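Long-range contacts in putative uncharacterized protein lp_3323 (Lactobacillus plantarum, PDB 3DC7), which is of unknown function but belongs to the GDSL-like lipase/acylhydrolase family and probably acts as an SGNH-type hydrolase on ester-like substrates: residues Y76-E81 with G122-W127; F21-L27 with D82-V88; S63-Y69 with N93-Q99. All blocks are in the same frame, centred on the assembly; numbering follows the deposited sequence.

In the fold
Contacts 1 and 2 lie side by side, their centres about 10 Å apart, and share a core. Contact 2 joins two neighbouring strands of the parallel sheet, 24-28 and 85-89, while contact 1 brings helix 112-126 and the loop leading into strand 85-89 against one face of them. Contact 3 lies apart, its centre about 21 Å from that of contact 1 and about 23 Å from that of contact 2, beyond the carboxyl ends of these strands. Along the chain the segments run 21-27, 63-69, 76-81, 82-88, 93-99 and 122-127, so all three interleave. Contacts 1 and 2 belong to the sheet-and-helix core, while contact 3 joins loops where SGNH hydrolases usually carry their active site.

Contact 1 of 3, residues Y76-E81 with G122-W127; sequences YQAIPE and GLQTNW
Ile79 lies against one face of the Trp127 indole, its CG2 off toward the rim and its CB 3.6 Å from Trp127 CZ2. Asn126 CB rests on the opposite face, also near the rim. The indole edge meets the Tyr76 ring, also edge-on, with Trp127 CZ3 3.8 Å from Tyr76 CD2. The Ile79 and Leu123 side chains cross at about a right angle, with Ile79 CD1 3.9 Å from Leu123 CD2.

Tyr76 reaches the helix because its CG sits between the backbone N and the carbonyl carbon (chi1 82°), carrying the phenol to Gly122, where OH lies 3.3 Å from Gly122 CA. A side chain on Gly122 would run into this ring, so the glycine permits the close approach.

At the polar edge, Trp127 NE1 donates to Pro80 O over 3.2 Å. The bond is bent (145°), and its donor is tilted from the carbonyl plane. Asn126 ND2 turns back to Gly122 O, which also accepts Asn126 N, and gives another hydrogen to a water that Tyr76 OH holds weakly.

The junction closes the carboxyl end of helix 112-126 over the parallel sheet. Ile79, Leu123 and Trp127 all rest on Ile86 of strand 85-89, while Tyr76 packs on Leu27 and Ile79 on Ala25 of strand 24-28.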
loop_
_atom_site.group_PDB
_atom_site.type_symbol
_atom_site.label_atom_id
_atom_site.label_comp_id
_atom_site.label_asym_id
_atom_site.label_seq_id
_atom_site.Cartn_x
_atom_site.Cartn_y
_atom_site.Cartn_z
ATOM N N TYR A 76 5.368 -7.383 25.577
ATOM C CA TYR A 76 4.754 -6.079 25.324
ATOM C C TYR A 76 4.218 -5.419 26.598
ATOM O O TYR A 76 4.044 -4.197 26.636
ATOM C CB TYR A 76 3.602 -6.214 24.310
ATOM C CG TYR A 76 2.282 -6.668 24.916
ATOM C CD1 TYR A 76 1.938 -8.012 24.943
ATOM C CD2 TYR A 76 1.395 -5.748 25.468
ATOM C CE1 TYR A 76 0.721 -8.437 25.485
ATOM C CE2 TYR A 76 0.187 -6.152 26.031
ATOM C CZ TYR A 76 -0.148 -7.502 26.036
ATOM O OH TYR A 76 -1.341 -7.909 26.599
ATOM N N GLN A 77 3.937 -6.235 27.618
ATOM C CA GLN A 77 3.342 -5.777 28.878
ATOM C C GLN A 77 4.338 -4.970 29.712
ATOM O O GLN A 77 3.954 -4.335 30.699
ATOM C CB GLN A 77 2.792 -6.964 29.678
ATOM C CG GLN A 77 1.826 -7.829 28.870
ATOM C CD GLN A 77 1.053 -8.865 29.685
ATOM O OE1 GLN A 77 -0.099 -9.175 29.369
ATOM N NE2 GLN A 77 1.685 -9.426 30.711
ATOM N N ALA A 78 5.606 -4.974 29.287
ATOM C CA ALA A 78 6.657 -4.150 29.910
ATOM C C ALA A 78 6.809 -2.752 29.294
ATOM O O ALA A 78 7.613 -1.946 29.773
ATOM C CB ALA A 78 8.007 -4.888 29.885
ATOM N N ILE A 79 6.064 -2.479 28.223
ATOM C CA ILE A 79 6.033 -1.144 27.615
ATOM C C ILE A 79 5.528 -0.143 28.674
ATOM O O ILE A 79 4.519 -0.401 29.345
ATOM C CB ILE A 79 5.164 -1.120 26.298
ATOM C CG1 ILE A 79 5.812 -1.972 25.192
ATOM C CG2 ILE A 79 4.930 0.296 25.788
ATOM C CD1 ILE A 79 4.861 -2.310 24.022
ATOM N N PRO A 80 6.252 0.982 28.852
ATOM C CA PRO A 80 5.863 2.018 29.831
ATOM C C PRO A 80 4.442 2.531 29.606
ATOM O O PRO A 80 4.014 2.705 28.452
ATOM C CB PRO A 80 6.859 3.140 29.559
ATOM C CG PRO A 80 8.019 2.478 28.903
ATOM C CD PRO A 80 7.491 1.338 28.128
ATOM N N GLU A 81 3.715 2.769 30.694
ATOM C CA GLU A 81 2.314 3.216 30.605
ATOM C C GLU A 81 2.117 4.558 29.852
ATOM O O GLU A 81 1.076 4.782 29.221
ATOM C CB GLU A 81 1.649 3.224 31.990
ATOM C CG GLU A 81 0.813 1.957 32.263
ATOM C CD GLU A 81 1.106 1.282 33.617
ATOM O OE1 GLU A 81 1.391 1.994 34.614
ATOM O OE2 GLU A 81 1.035 0.024 33.685
ATOM N N GLY A 122 -3.589 -6.921 23.034
ATOM C CA GLY A 122 -2.912 -6.305 24.168
ATOM C C GLY A 122 -2.619 -4.831 23.971
ATOM O O GLY A 122 -2.902 -4.007 24.853
ATOM N N LEU A 123 -2.060 -4.493 22.809
ATOM C CA LEU A 123 -1.641 -3.121 22.525
ATOM C C LEU A 123 -2.818 -2.154 22.421
ATOM O O LEU A 123 -2.739 -1.020 22.904
ATOM C CB LEU A 123 -0.814 -3.068 21.242
ATOM C CG LEU A 123 0.575 -3.709 21.254
ATOM C CD1 LEU A 123 1.115 -3.877 19.843
ATOM C CD2 LEU A 123 1.539 -2.911 22.106
ATOM N N GLN A 124 -3.893 -2.606 21.777
ATOM C CA GLN A 124 -5.052 -1.763 21.498
ATOM C C GLN A 124 -5.910 -1.592 22.742
ATOM O O GLN A 124 -6.564 -0.565 22.906
ATOM C CB GLN A 124 -5.906 -2.344 20.362
ATOM C CG GLN A 124 -5.260 -2.365 18.977
ATOM C CD GLN A 124 -4.931 -0.974 18.438
ATOM O OE1 GLN A 124 -4.210 -0.209 19.076
ATOM N NE2 GLN A 124 -5.444 -0.651 17.250
ATOM N N THR A 125 -5.893 -2.608 23.611
ATOM C CA THR A 125 -6.617 -2.584 24.870
ATOM C C THR A 125 -5.936 -1.640 25.836
ATOM O O THR A 125 -6.601 -0.810 26.450
ATOM C CB THR A 125 -6.715 -3.987 25.476
ATOM O OG1 THR A 125 -7.378 -4.848 24.542
ATOM C CG2 THR A 125 -7.490 -3.974 26.780
ATOM N N ASN A 126 -4.609 -1.731 25.940
ATOM C CA ASN A 126 -3.894 -0.985 26.990
ATOM C C ASN A 126 -3.339 0.380 26.600
ATOM O O ASN A 126 -3.084 1.198 27.465
ATOM C CB ASN A 126 -2.822 -1.865 27.635
ATOM C CG ASN A 126 -3.421 -3.072 28.328
ATOM O OD1 ASN A 126 -4.026 -2.946 29.399
ATOM N ND2 ASN A 126 -3.289 -4.246 27.710
ATOM N N TRP A 127 -3.140 0.614 25.307
ATOM C CA TRP A 127 -2.739 1.935 24.799
ATOM C C TRP A 127 -3.662 2.352 23.635
ATOM O O TRP A 127 -3.211 2.513 22.498
ATOM C CB TRP A 127 -1.282 1.915 24.343
ATOM C CG TRP A 127 -0.290 1.602 25.430
ATOM C CD1 TRP A 127 0.353 2.500 26.248
ATOM C CD2 TRP A 127 0.193 0.305 25.807
ATOM N NE1 TRP A 127 1.198 1.837 27.101
ATOM C CE2 TRP A 127 1.118 0.493 26.856
ATOM C CE3 TRP A 127 -0.067 -0.996 25.358
ATOM C CZ2 TRP A 127 1.782 -0.575 27.468
ATOM C CZ3 TRP A 127 0.591 -2.053 25.964
ATOM C CH2 TRP A 127 1.503 -1.834 27.012
HETATM O O HOH W 1 -4.198 -6.769 27.978
#

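Contact 2 of 3, residues F21-L27 with D82-V88; sequences FKRPAWL and DADFIAV
Asp84 OD2 is gripped by both nitrogens of Lys22: the backbone N donates to it over 2.8 Å from the syn side, close to the carboxylate plane, and NZ adds a salt bridge whose hydrogen bond is long and weak (Lys22 NZ to Asp84 OD2, 3.4 Å). The other oxygen, OD1, takes Arg23 N from well above that plane. With chi1 at 77°, the Asp84 carboxylate is folded back over its own main chain, toward these two amides, and Asp84 N in turn donates to Arg23 O. This polar knot sits at the amino ends of two adjacent strands, 24-28 and 85-89, in the central parallel sheet of the alpha/beta fold shared by SGNH hydrolases.

Arg23 turns its bent chain to the loop before the second strand. Its NE meets Asp82 O over 2.8 Å in the guanidinium plane, almost straight at 171°, while NH1 pairs with Glu53. Asp82 OD2 is a long charge partner of Arg23 NE, out of the guanidinium plane, while Asp82 OD1 forms a salt bridge with Arg54.

Between the strands, Ala25 N donates to Phe85 O, Ala87 N to Ala25 O and Leu27 N to Ala87 O, the alternating ladder of parallel pairing.

On the face carrying Trp26 and Phe85 the side chains form an aromatic cluster. Phe21 and Phe85 make an offset stack with ring planes 6° apart and centroids separated by 4.4 Å; Phe85 CB sits over the Phe21 face. The edge of Phe85 points to the face of Trp26 in an offset edge-to-face pair, and Trp26 NE1 hydrogen-bonds to Ser55 OG. Leu220 of helix 206-223 packs on Phe85.

On the other face Leu27 and Val88 run alongside each other in one direction, with Leu27 CD2 4.0 Å from Val88 CG2.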
loop_
_atom_site.group_PDB
_atom_site.type_symbol
_atom_site.label_atom_id
_atom_site.label_comp_id
_atom_site.label_asym_id
_atom_site.label_seq_id
_atom_site.Cartn_x
_atom_site.Cartn_y
_atom_site.Cartn_z
ATOM N N PHE A 21 8.302 12.012 18.199
ATOM C CA PHE A 21 7.673 11.627 19.470
ATOM C C PHE A 21 8.661 11.827 20.619
ATOM O O PHE A 21 9.873 11.784 20.409
ATOM C CB PHE A 21 7.226 10.161 19.433
ATOM C CG PHE A 21 6.329 9.831 18.283
ATOM C CD1 PHE A 21 4.963 10.097 18.353
ATOM C CD2 PHE A 21 6.850 9.265 17.124
ATOM C CE1 PHE A 21 4.132 9.800 17.292
ATOM C CE2 PHE A 21 6.031 8.956 16.058
ATOM C CZ PHE A 21 4.668 9.220 16.135
ATOM N N LYS A 22 8.147 12.029 21.828
ATOM C CA LYS A 22 9.009 12.316 22.981
ATOM C C LYS A 22 9.343 11.078 23.810
ATOM O O LYS A 22 10.380 11.037 24.447
ATOM C CB LYS A 22 8.378 13.389 23.877
ATOM C CG LYS A 22 8.009 14.689 23.133
ATOM C CD LYS A 22 7.176 15.674 24.001
ATOM C CE LYS A 22 5.842 15.082 24.520
ATOM N NZ LYS A 22 5.025 14.344 23.499
ATOM N N ARG A 23 8.461 10.079 23.798
ATOM C CA ARG A 23 8.603 8.881 24.625
ATOM C C ARG A 23 8.316 7.602 23.837
ATOM O O ARG A 23 7.386 6.849 24.179
ATOM C CB ARG A 23 7.681 8.965 25.853
ATOM C CG ARG A 23 8.140 9.965 26.920
ATOM C CD ARG A 23 7.107 10.169 28.037
ATOM N NE ARG A 23 5.729 10.294 27.552
ATOM C CZ ARG A 23 5.184 11.417 27.091
ATOM N NH1 ARG A 23 5.891 12.545 27.038
ATOM N NH2 ARG A 23 3.925 11.409 26.674
ATOM N N PRO A 24 9.115 7.340 22.779
ATOM C CA PRO A 24 8.873 6.130 21.983
ATOM C C PRO A 24 9.250 4.864 22.739
ATOM O O PRO A 24 10.135 4.890 23.601
ATOM C CB PRO A 24 9.803 6.304 20.788
ATOM C CG PRO A 24 10.925 7.159 21.306
ATOM C CD PRO A 24 10.270 8.108 22.275
ATOM N N ALA A 25 8.583 3.764 22.413
ATOM C CA ALA A 25 8.948 2.463 22.950
ATOM C C ALA A 25 9.162 1.509 21.774
ATOM O O ALA A 25 8.329 1.411 20.878
ATOM C CB ALA A 25 7.865 1.950 23.876
ATOM N N TRP A 26 10.278 0.799 21.802
ATOM C CA TRP A 26 10.716 -0.027 20.683
ATOM C C TRP A 26 10.745 -1.491 21.093
ATOM O O TRP A 26 11.621 -1.916 21.842
ATOM C CB TRP A 26 12.103 0.433 20.237
ATOM C CG TRP A 26 12.182 1.928 19.970
ATOM C CD1 TRP A 26 12.601 2.895 20.841
ATOM C CD2 TRP A 26 11.844 2.608 18.751
ATOM N NE1 TRP A 26 12.552 4.133 20.242
ATOM C CE2 TRP A 26 12.088 3.990 18.960
ATOM C CE3 TRP A 26 11.355 2.189 17.504
ATOM C CZ2 TRP A 26 11.852 4.955 17.973
ATOM C CZ3 TRP A 26 11.128 3.160 16.508
ATOM C CH2 TRP A 26 11.375 4.519 16.756
ATOM N N LEU A 27 9.767 -2.257 20.618
ATOM C CA LEU A 27 9.677 -3.680 20.943
ATOM C C LEU A 27 10.183 -4.510 19.777
ATOM O O LEU A 27 9.667 -4.396 18.669
ATOM C CB LEU A 27 8.228 -4.049 21.289
ATOM C CG LEU A 27 7.881 -5.498 21.648
ATOM C CD1 LEU A 27 8.552 -5.944 22.942
ATOM C CD2 LEU A 27 6.353 -5.690 21.719
ATOM N N ASP A 82 3.125 5.427 29.902
ATOM C CA ASP A 82 3.050 6.722 29.216
ATOM C C ASP A 82 3.894 6.797 27.927
ATOM O O ASP A 82 4.359 7.873 27.529
ATOM C CB ASP A 82 3.408 7.857 30.183
ATOM C CG ASP A 82 4.823 7.746 30.711
ATOM O OD1 ASP A 82 5.360 6.614 30.775
ATOM O OD2 ASP A 82 5.395 8.801 31.073
ATOM N N ALA A 83 4.085 5.653 27.274
ATOM C CA ALA A 83 4.658 5.617 25.934
ATOM C C ALA A 83 3.786 6.450 24.998
ATOM O O ALA A 83 2.564 6.321 25.026
ATOM C CB ALA A 83 4.729 4.192 25.443
ATOM N N ASP A 84 4.400 7.319 24.195
ATOM C CA ASP A 84 3.624 8.125 23.242
ATOM C C ASP A 84 3.693 7.592 21.813
ATOM O O ASP A 84 3.030 8.124 20.912
ATOM C CB ASP A 84 3.995 9.620 23.311
ATOM C CG ASP A 84 5.302 9.941 22.627
ATOM O OD1 ASP A 84 6.096 9.016 22.367
ATOM O OD2 ASP A 84 5.550 11.136 22.356
ATOM N N PHE A 85 4.494 6.543 21.621
ATOM C CA PHE A 85 4.634 5.847 20.345
ATOM C C PHE A 85 5.111 4.429 20.620
ATOM O O PHE A 85 6.014 4.220 21.434
ATOM C CB PHE A 85 5.637 6.574 19.439
ATOM C CG PHE A 85 5.927 5.863 18.127
ATOM C CD1 PHE A 85 4.928 5.701 17.160
ATOM C CD2 PHE A 85 7.207 5.383 17.849
ATOM C CE1 PHE A 85 5.200 5.055 15.942
ATOM C CE2 PHE A 85 7.489 4.739 16.652
ATOM C CZ PHE A 85 6.481 4.580 15.683
ATOM N N ILE A 86 4.500 3.460 19.953
ATOM C CA ILE A 86 4.929 2.075 20.069
ATOM C C ILE A 86 5.231 1.474 18.705
ATOM O O ILE A 86 4.377 1.449 17.816
ATOM C CB ILE A 86 3.897 1.198 20.832
ATOM C CG1 ILE A 86 3.731 1.717 22.268
ATOM C CG2 ILE A 86 4.337 -0.278 20.831
ATOM C CD1 ILE A 86 2.378 1.386 22.910
ATOM N N ALA A 87 6.453 0.989 18.561
ATOM C CA ALA A 87 6.883 0.288 17.369
ATOM C C ALA A 87 7.196 -1.179 17.696
ATOM O O ALA A 87 7.859 -1.482 18.700
ATOM C CB ALA A 87 8.091 0.971 16.782
ATOM N N VAL A 88 6.696 -2.083 16.857
ATOM C CA VAL A 88 7.026 -3.502 16.966
ATOM C C VAL A 88 7.768 -3.964 15.723
ATOM O O VAL A 88 7.288 -3.800 14.598
ATOM C CB VAL A 88 5.783 -4.381 17.205
ATOM C CG1 VAL A 88 6.178 -5.857 17.333
ATOM C CG2 VAL A 88 5.021 -3.894 18.438
#

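Contact 3 of 3, residues S63-Y69 with N93-Q99; sequences STIGSRY and NDYGRDQ
Arg97 lays its guanidinium flat on the Tyr69 ring, the planes 7° apart and Arg97 CZ 3.4 Å from the ring centroid, a cation-pi stack centred over the face. The chain bends at chi3 (83°) to cross the ring, and NH1 bonds Gly62 O. An alanine in place of the tyrosine is likely to leave the guanidinium without its stacking partner, held mainly through NH1 and more able to shift.

The Arg68 and Gln99 side chains pass antiparallel, their flat ends steeply inclined (72°). Arg68 NH1 bonds Asp98 O weakly, and a water accepts weakly from NH1 and donates to Asp98 O.

Asp94 presents its carboxylate to the loop end-on: OD2 takes Ile65 N at 2.7 Å and OD1 Gly66 N at 2.8 Å, each through its syn lone pair. Thr64 OG1 donates to Gly66 O and accepts from Tyr69 N. A Schellman motif with Asp98 at C-prime ends helix 92-96, Gln99 N bonding Asp94 O and Asp98 N weakly Tyr95 O.

Asn93 and Asp94 belong to the Gly-x-Asn-Asp block of SGNH hydrolases, whose asparagine lines the oxyanion hole in relatives. Two backbone N-H groups fix the Asp94 carboxylate's rotation, consistent with a second-shell role in placing Asn93.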
loop_
_atom_site.group_PDB
_atom_site.type_symbol
_atom_site.label_atom_id
_atom_site.label_comp_id
_atom_site.label_asym_id
_atom_site.label_seq_id
_atom_site.Cartn_x
_atom_site.Cartn_y
_atom_site.Cartn_z
ATOM N N SER A 63 14.565 -12.986 19.914
ATOM C CA SER A 63 13.165 -13.038 20.330
ATOM C C SER A 63 12.166 -13.223 19.168
ATOM O O SER A 63 12.288 -12.610 18.118
ATOM C CB SER A 63 12.825 -11.783 21.166
ATOM O OG SER A 63 11.426 -11.629 21.352
ATOM N N THR A 64 11.170 -14.072 19.382
ATOM C CA THR A 64 10.107 -14.301 18.413
ATOM C C THR A 64 8.868 -13.561 18.901
ATOM O O THR A 64 8.818 -13.134 20.049
ATOM C CB THR A 64 9.772 -15.798 18.340
ATOM O OG1 THR A 64 9.491 -16.287 19.673
ATOM C CG2 THR A 64 10.936 -16.585 17.704
ATOM N N ILE A 65 7.878 -13.392 18.035
ATOM C CA ILE A 65 6.573 -12.873 18.469
ATOM C C ILE A 65 5.836 -13.979 19.236
ATOM O O ILE A 65 5.229 -13.730 20.278
ATOM C CB ILE A 65 5.738 -12.367 17.279
ATOM C CG1 ILE A 65 6.347 -11.072 16.726
ATOM C CG2 ILE A 65 4.297 -12.136 17.706
ATOM C CD1 ILE A 65 5.728 -10.592 15.446
ATOM N N GLY A 66 5.922 -15.200 18.712
ATOM C CA GLY A 66 5.311 -16.364 19.347
ATOM C C GLY A 66 6.105 -16.957 20.501
ATOM O O GLY A 66 7.151 -16.417 20.918
ATOM N N SER A 67 5.617 -18.101 20.981
ATOM C CA SER A 67 6.112 -18.740 22.199
ATOM C C SER A 67 7.566 -19.235 22.260
ATOM O O SER A 67 8.059 -19.519 23.357
ATOM C CB SER A 67 5.196 -19.905 22.548
ATOM O OG SER A 67 5.332 -20.934 21.588
ATOM N N ARG A 68 8.245 -19.334 21.116
ATOM C CA ARG A 68 9.505 -20.084 21.025
ATOM C C ARG A 68 10.651 -19.478 21.824
ATOM O O ARG A 68 11.377 -20.207 22.505
ATOM C CB ARG A 68 9.941 -20.265 19.566
ATOM C CG ARG A 68 9.078 -21.214 18.726
ATOM C CD ARG A 68 9.430 -22.694 18.870
ATOM N NE ARG A 68 10.851 -22.928 19.101
ATOM C CZ ARG A 68 11.649 -23.640 18.313
ATOM N NH1 ARG A 68 11.183 -24.217 17.212
ATOM N NH2 ARG A 68 12.925 -23.774 18.634
ATOM N N TYR A 69 10.799 -18.152 21.742
ATOM C CA TYR A 69 11.901 -17.415 22.381
ATOM C C TYR A 69 11.467 -16.027 22.873
ATOM O O TYR A 69 11.222 -15.142 22.058
ATOM C CB TYR A 69 13.051 -17.237 21.383
ATOM C CG TYR A 69 13.714 -18.517 20.949
ATOM C CD1 TYR A 69 13.375 -19.133 19.749
ATOM C CD2 TYR A 69 14.683 -19.118 21.750
ATOM C CE1 TYR A 69 13.998 -20.327 19.343
ATOM C CE2 TYR A 69 15.303 -20.298 21.360
ATOM C CZ TYR A 69 14.961 -20.894 20.162
ATOM O OH TYR A 69 15.594 -22.063 19.810
ATOM N N ASN A 93 12.703 -13.838 13.428
ATOM C CA ASN A 93 13.036 -15.007 14.252
ATOM C C ASN A 93 11.929 -16.047 14.232
ATOM O O ASN A 93 12.200 -17.244 14.242
ATOM C CB ASN A 93 13.365 -14.614 15.695
ATOM C CG ASN A 93 14.670 -13.847 15.805
ATOM O OD1 ASN A 93 14.749 -12.833 16.509
ATOM N ND2 ASN A 93 15.700 -14.324 15.104
ATOM N N ASP A 94 10.680 -15.598 14.192
ATOM C CA ASP A 94 9.590 -16.547 14.022
ATOM C C ASP A 94 9.804 -17.340 12.731
ATOM O O ASP A 94 9.659 -18.562 12.719
ATOM C CB ASP A 94 8.248 -15.847 14.049
ATOM C CG ASP A 94 8.024 -15.071 15.346
ATOM O OD1 ASP A 94 7.156 -15.483 16.161
ATOM O OD2 ASP A 94 8.720 -14.041 15.551
ATOM N N TYR A 95 10.192 -16.651 11.659
ATOM C CA TYR A 95 10.548 -17.348 10.416
ATOM C C TYR A 95 11.795 -18.235 10.597
ATOM O O TYR A 95 11.720 -19.444 10.435
ATOM C CB TYR A 95 10.733 -16.382 9.230
ATOM C CG TYR A 95 11.406 -17.029 8.030
ATOM C CD1 TYR A 95 10.734 -17.985 7.258
ATOM C CD2 TYR A 95 12.726 -16.718 7.693
ATOM C CE1 TYR A 95 11.353 -18.603 6.181
ATOM C CE2 TYR A 95 13.351 -17.329 6.615
ATOM C CZ TYR A 95 12.661 -18.267 5.866
ATOM O OH TYR A 95 13.264 -18.857 4.785
ATOM N N GLY A 96 12.916 -17.624 10.968
ATOM C CA GLY A 96 14.204 -18.306 10.988
ATOM C C GLY A 96 14.415 -19.311 12.106
ATOM O O GLY A 96 15.255 -20.193 11.995
ATOM N N ARG A 97 13.661 -19.184 13.193
ATOM C CA ARG A 97 13.794 -20.133 14.294
ATOM C C ARG A 97 12.579 -21.071 14.380
ATOM O O ARG A 97 12.309 -21.669 15.421
ATOM C CB ARG A 97 14.064 -19.397 15.608
ATOM C CG ARG A 97 15.141 -18.313 15.476
ATOM C CD ARG A 97 15.475 -17.658 16.802
ATOM N NE ARG A 97 16.446 -18.445 17.552
ATOM C CZ ARG A 97 16.848 -18.172 18.789
ATOM N NH1 ARG A 97 16.344 -17.136 19.444
ATOM N NH2 ARG A 97 17.738 -18.961 19.390
ATOM N N ASP A 98 11.854 -21.186 13.271
ATOM C CA ASP A 98 10.808 -22.185 13.119
ATOM C C ASP A 98 9.666 -22.067 14.142
ATOM O O ASP A 98 9.326 -23.041 14.830
ATOM C CB ASP A 98 11.424 -23.611 13.092
ATOM C CG ASP A 98 12.389 -23.822 11.909
ATOM O OD1 ASP A 98 12.077 -23.332 10.803
ATOM O OD2 ASP A 98 13.444 -24.489 12.067
ATOM N N GLN A 99 9.065 -20.883 14.236
ATOM C CA GLN A 99 7.772 -20.749 14.924
ATOM C C GLN A 99 6.683 -21.305 14.001
ATOM O O GLN A 99 6.584 -20.881 12.850
ATOM C CB GLN A 99 7.488 -19.284 15.278
ATOM C CG GLN A 99 6.190 -19.017 16.071
ATOM C CD GLN A 99 6.287 -19.448 17.525
ATOM O OE1 GLN A 99 5.524 -20.311 17.995
ATOM N NE2 GLN A 99 7.239 -18.863 18.247
HETATM O O HOH W 2 11.592 -11.774 15.258
HETATM O O HOH W 3 9.073 -25.803 15.553
#